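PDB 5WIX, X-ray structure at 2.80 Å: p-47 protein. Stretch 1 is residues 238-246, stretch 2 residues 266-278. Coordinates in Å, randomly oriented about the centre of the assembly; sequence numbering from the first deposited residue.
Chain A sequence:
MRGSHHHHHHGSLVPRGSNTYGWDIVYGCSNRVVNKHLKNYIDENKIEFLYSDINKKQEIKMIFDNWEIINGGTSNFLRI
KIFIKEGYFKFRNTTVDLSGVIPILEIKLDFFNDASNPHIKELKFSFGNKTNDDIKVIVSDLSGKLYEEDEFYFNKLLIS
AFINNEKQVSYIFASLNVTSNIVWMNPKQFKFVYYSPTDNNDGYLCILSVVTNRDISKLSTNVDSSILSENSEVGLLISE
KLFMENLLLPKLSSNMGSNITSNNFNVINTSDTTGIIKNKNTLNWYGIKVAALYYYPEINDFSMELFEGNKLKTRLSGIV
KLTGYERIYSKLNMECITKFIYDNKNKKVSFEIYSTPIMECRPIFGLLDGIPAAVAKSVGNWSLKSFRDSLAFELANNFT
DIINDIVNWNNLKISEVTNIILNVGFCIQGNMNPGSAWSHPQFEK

Stretch 1 (238-246) ISEKLFMEN
Stretch 2, residues 266-278: NVINTSDTTGIIK

Stretch 2 is a β-hairpin packed against the first turns of a helix in stretch 1. The helix runs from Glu240 to Asn246 and continues beyond it; its 5→1 bonds begin with Phe243 N to Ser239 O (3.2 Å) and Met244 N to Glu240 O (2.9 Å). Strand 266-269 runs nearly antiparallel to the helix (166°, axes 9.1 Å apart at closest approach), and strand 275-278 runs nearly along it (20°, 7.9 Å). Two CA pairs set the register: Lys241 CA to Gly275 CA at 4.8 Å and Glu245 CA to Val267 CA at 6.3 Å. The contact buries 530 Å², both sides summed.

In the pair farthest from the turn within this stretch, Asn266 N to Lys278 O is 2.8 Å and Lys278 N to Asn266 O is 3.0 Å; neither residue touches the helix. Val267 (phi/psi -114/121, chi1 p) points its CB toward it. Val267 CG1 lies 3.5 Å from Glu245 CG, and Val267 CG2 lies 4.5 Å from Met244 CB, so a short branched side chain meets aliphatic carbon at both methyls. Glu245 (chi1 t, chi2 t) offers its methylene there while Glu245 OE1 forms a salt bridge with Lys241 NZ at 3.0 Å. Ile268 points away, its backbone paired with Ile276: Ile268 N to Ile276 O is 2.7 Å and Ile276 N to Ile268 O is 2.9 Å.

Asn269 (chi1 m) starts sideways, but its end comes nearer, placing Asn269 OD1 3.5 Å from Lys241 CD. The chain then turns. Thr270 N and Ser271 N both donate to Thr274 O, at 3.0 and 3.1 Å, and Thr270 OG1 adds a weak bond to Thr274 O (3.1 Å). Asp272 (-84/0) points away and meets the helix only through its backbone, with Asp272 O 4.3 Å from Lys241 CD.

Thr273 (-136/-7, chi1 p) presents its carbonyl to the helix start. Lys241 N donates to Thr273 O at 2.9 Å and 141°, satisfying a first-turn amide that has no preceding helical carbonyl. Thr273 CB also lies 4.1 Å from Ser239 CB. At the N-cap, Ser239 (-56/158, chi1 p) uses its OG to accept a weak 3.4 Å bond from Leu242 N.

Thr274 (-105/134, chi1 m) points away overall, yet Thr274 CG2 lies 3.1 Å from Glu240 OE1. That oxygen accepts from Gly275 N at 3.0 Å and 155°, an extended Glu240 side chain (chi1 t, chi2 t, chi3 120°) reaching the strand's first amide. Gly275 (-150/143) suits the close approach: an ideal CB would point toward the helix, 3.7 Å from Lys241 CG, and would be crowded by Val267 CG2 at 3.5 Å. Met244 (chi1 m, chi2 m) packs on the glycine carbonyl, with Met244 CG 3.5 Å from Gly275 O.

Ile276 points away. Buried Ile277 (-87/111, chi1 m, chi2 t) leaves sideways, but its extended end brings Ile277 CD1 within 4.4 Å of Met244 SD and 4.1 Å of Met244 O, closing the apolar part of the contact.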

# COMPACT_ATOMS: atom_id res chain seq x y z
N ILE A 238 2.69 -2.05 0.76
CA ILE A 238 3.49 -1.46 1.84
C ILE A 238 4.99 -1.71 1.64
O ILE A 238 5.41 -2.86 1.41
CB ILE A 238 3.08 -2.01 3.21
CG1 ILE A 238 1.70 -1.50 3.60
CG2 ILE A 238 4.08 -1.61 4.26
CD1 ILE A 238 0.93 -2.47 4.47
N SER A 239 5.78 -0.64 1.70
CA SER A 239 7.24 -0.72 1.57
C SER A 239 7.83 -1.67 2.62
O SER A 239 7.22 -1.90 3.67
CB SER A 239 7.87 0.66 1.74
OG SER A 239 7.94 1.02 3.12
N GLU A 240 9.02 -2.20 2.36
CA GLU A 240 9.65 -3.10 3.32
C GLU A 240 9.81 -2.46 4.70
O GLU A 240 9.45 -3.08 5.71
CB GLU A 240 11.02 -3.58 2.82
CG GLU A 240 11.94 -4.03 3.95
CD GLU A 240 13.11 -4.87 3.47
OE1 GLU A 240 14.27 -4.46 3.68
OE2 GLU A 240 12.88 -5.95 2.89
N LYS A 241 10.30 -1.23 4.74
CA LYS A 241 10.55 -0.55 6.01
C LYS A 241 9.29 -0.52 6.85
O LYS A 241 9.25 -1.11 7.94
CB LYS A 241 11.09 0.87 5.79
CG LYS A 241 11.43 1.62 7.09
CD LYS A 241 12.13 2.97 6.83
CE LYS A 241 11.20 4.16 7.12
NZ LYS A 241 10.42 4.01 8.40
N LEU A 242 8.24 0.13 6.35
CA LEU A 242 6.99 0.25 7.11
C LEU A 242 6.51 -1.10 7.64
O LEU A 242 5.95 -1.20 8.74
CB LEU A 242 5.91 0.88 6.25
CG LEU A 242 6.20 2.34 5.88
CD1 LEU A 242 5.02 2.91 5.12
CD2 LEU A 242 6.46 3.17 7.12
N PHE A 243 6.74 -2.14 6.84
CA PHE A 243 6.40 -3.49 7.26
C PHE A 243 7.22 -3.92 8.47
O PHE A 243 6.67 -4.38 9.47
CB PHE A 243 6.63 -4.47 6.13
CG PHE A 243 6.69 -5.90 6.57
CD1 PHE A 243 5.54 -6.59 6.90
CD2 PHE A 243 7.91 -6.56 6.63
CE1 PHE A 243 5.59 -7.93 7.29
CE2 PHE A 243 7.98 -7.90 7.02
CZ PHE A 243 6.82 -8.59 7.35
N MET A 244 8.54 -3.79 8.35
CA MET A 244 9.45 -4.12 9.44
C MET A 244 9.07 -3.37 10.73
O MET A 244 8.86 -3.98 11.78
CB MET A 244 10.90 -3.79 9.06
CG MET A 244 11.60 -4.81 8.15
SD MET A 244 11.26 -6.53 8.54
CE MET A 244 12.86 -7.27 8.19
N GLU A 245 8.95 -2.04 10.61
CA GLU A 245 8.70 -1.18 11.76
C GLU A 245 7.31 -1.34 12.36
O GLU A 245 7.16 -1.42 13.58
CB GLU A 245 8.91 0.28 11.36
CG GLU A 245 9.08 1.23 12.53
CD GLU A 245 9.30 2.66 12.07
OE1 GLU A 245 9.16 2.93 10.86
OE2 GLU A 245 9.61 3.52 12.93
N ASN A 246 6.28 -1.39 11.52
CA ASN A 246 4.93 -1.26 12.07
C ASN A 246 4.13 -2.55 12.03
O ASN A 246 3.04 -2.62 12.60
CB ASN A 246 4.20 -0.14 11.36
CG ASN A 246 4.96 1.17 11.44
OD1 ASN A 246 5.79 1.47 10.58
ND2 ASN A 246 4.69 1.95 12.50
N ASN A 266 15.58 -1.03 17.59
CA ASN A 266 15.68 -0.05 16.51
C ASN A 266 15.36 -0.68 15.15
O ASN A 266 15.59 -1.88 14.95
CB ASN A 266 17.07 0.56 16.47
CG ASN A 266 17.15 1.88 17.21
OD1 ASN A 266 16.12 2.50 17.50
ND2 ASN A 266 18.37 2.32 17.52
N VAL A 267 14.84 0.11 14.22
CA VAL A 267 14.87 -0.34 12.84
C VAL A 267 15.78 0.60 12.07
O VAL A 267 15.57 1.82 12.04
CB VAL A 267 13.46 -0.44 12.20
CG1 VAL A 267 12.58 0.74 12.59
CG2 VAL A 267 13.58 -0.58 10.70
N ILE A 268 16.82 0.02 11.48
CA ILE A 268 17.91 0.75 10.84
C ILE A 268 17.72 0.84 9.32
O ILE A 268 17.37 -0.14 8.66
CB ILE A 268 19.26 0.08 11.17
CG1 ILE A 268 19.48 0.08 12.67
CG2 ILE A 268 20.40 0.80 10.51
CD1 ILE A 268 19.70 1.47 13.24
N ASN A 269 17.97 2.02 8.75
CA ASN A 269 17.78 2.22 7.33
C ASN A 269 18.95 1.66 6.49
O ASN A 269 20.12 1.79 6.87
CB ASN A 269 17.57 3.71 7.03
CG ASN A 269 16.18 4.20 7.44
OD1 ASN A 269 15.39 3.45 8.02
ND2 ASN A 269 15.89 5.46 7.14
N THR A 270 18.61 1.03 5.36
CA THR A 270 19.59 0.61 4.35
C THR A 270 19.23 1.22 2.99
O THR A 270 20.08 1.39 2.11
CB THR A 270 19.68 -0.94 4.24
OG1 THR A 270 18.43 -1.53 4.61
CG2 THR A 270 20.77 -1.48 5.16
N SER A 271 17.94 1.51 2.83
CA SER A 271 17.43 2.41 1.80
C SER A 271 16.40 3.31 2.48
O SER A 271 16.25 3.27 3.70
CB SER A 271 16.80 1.62 0.64
OG SER A 271 16.37 2.47 -0.42
N ASP A 272 15.69 4.12 1.71
CA ASP A 272 14.58 4.88 2.28
C ASP A 272 13.34 4.01 2.31
O ASP A 272 12.29 4.46 2.76
CB ASP A 272 14.31 6.16 1.49
CG ASP A 272 15.52 7.07 1.42
OD1 ASP A 272 15.91 7.61 2.48
OD2 ASP A 272 16.08 7.23 0.31
N THR A 273 13.46 2.77 1.83
CA THR A 273 12.36 1.80 1.87
C THR A 273 12.83 0.40 2.30
O THR A 273 12.02 -0.50 2.51
CB THR A 273 11.69 1.67 0.51
OG1 THR A 273 12.68 1.34 -0.47
CG2 THR A 273 11.00 2.98 0.12
N THR A 274 14.14 0.22 2.43
CA THR A 274 14.72 -1.04 2.87
C THR A 274 15.19 -0.89 4.32
O THR A 274 15.83 0.11 4.66
CB THR A 274 15.91 -1.43 1.97
OG1 THR A 274 15.46 -1.43 0.61
CG2 THR A 274 16.45 -2.80 2.30
N GLY A 275 14.87 -1.87 5.17
CA GLY A 275 15.18 -1.74 6.59
C GLY A 275 15.47 -3.01 7.38
O GLY A 275 14.85 -4.06 7.16
N ILE A 276 16.42 -2.91 8.32
CA ILE A 276 16.80 -4.01 9.20
C ILE A 276 16.42 -3.79 10.68
O ILE A 276 16.52 -2.68 11.20
CB ILE A 276 18.32 -4.27 9.12
CG1 ILE A 276 18.67 -4.85 7.76
CG2 ILE A 276 18.79 -5.23 10.21
CD1 ILE A 276 20.09 -5.39 7.68
N ILE A 277 15.97 -4.85 11.34
CA ILE A 277 15.71 -4.78 12.78
C ILE A 277 16.96 -5.09 13.61
O ILE A 277 17.44 -6.23 13.63
CB ILE A 277 14.62 -5.77 13.18
CG1 ILE A 277 13.30 -5.41 12.50
CG2 ILE A 277 14.46 -5.76 14.70
CD1 ILE A 277 12.11 -6.33 12.84
N LYS A 278 17.49 -4.08 14.28
CA LYS A 278 18.53 -4.35 15.26
C LYS A 278 18.06 -4.02 16.69
O LYS A 278 17.11 -3.25 16.88
CB LYS A 278 19.79 -3.57 14.92
CG LYS A 278 20.53 -4.10 13.70
CD LYS A 278 22.00 -3.70 13.77
CE LYS A 278 22.81 -4.25 12.62
NZ LYS A 278 22.45 -3.60 11.32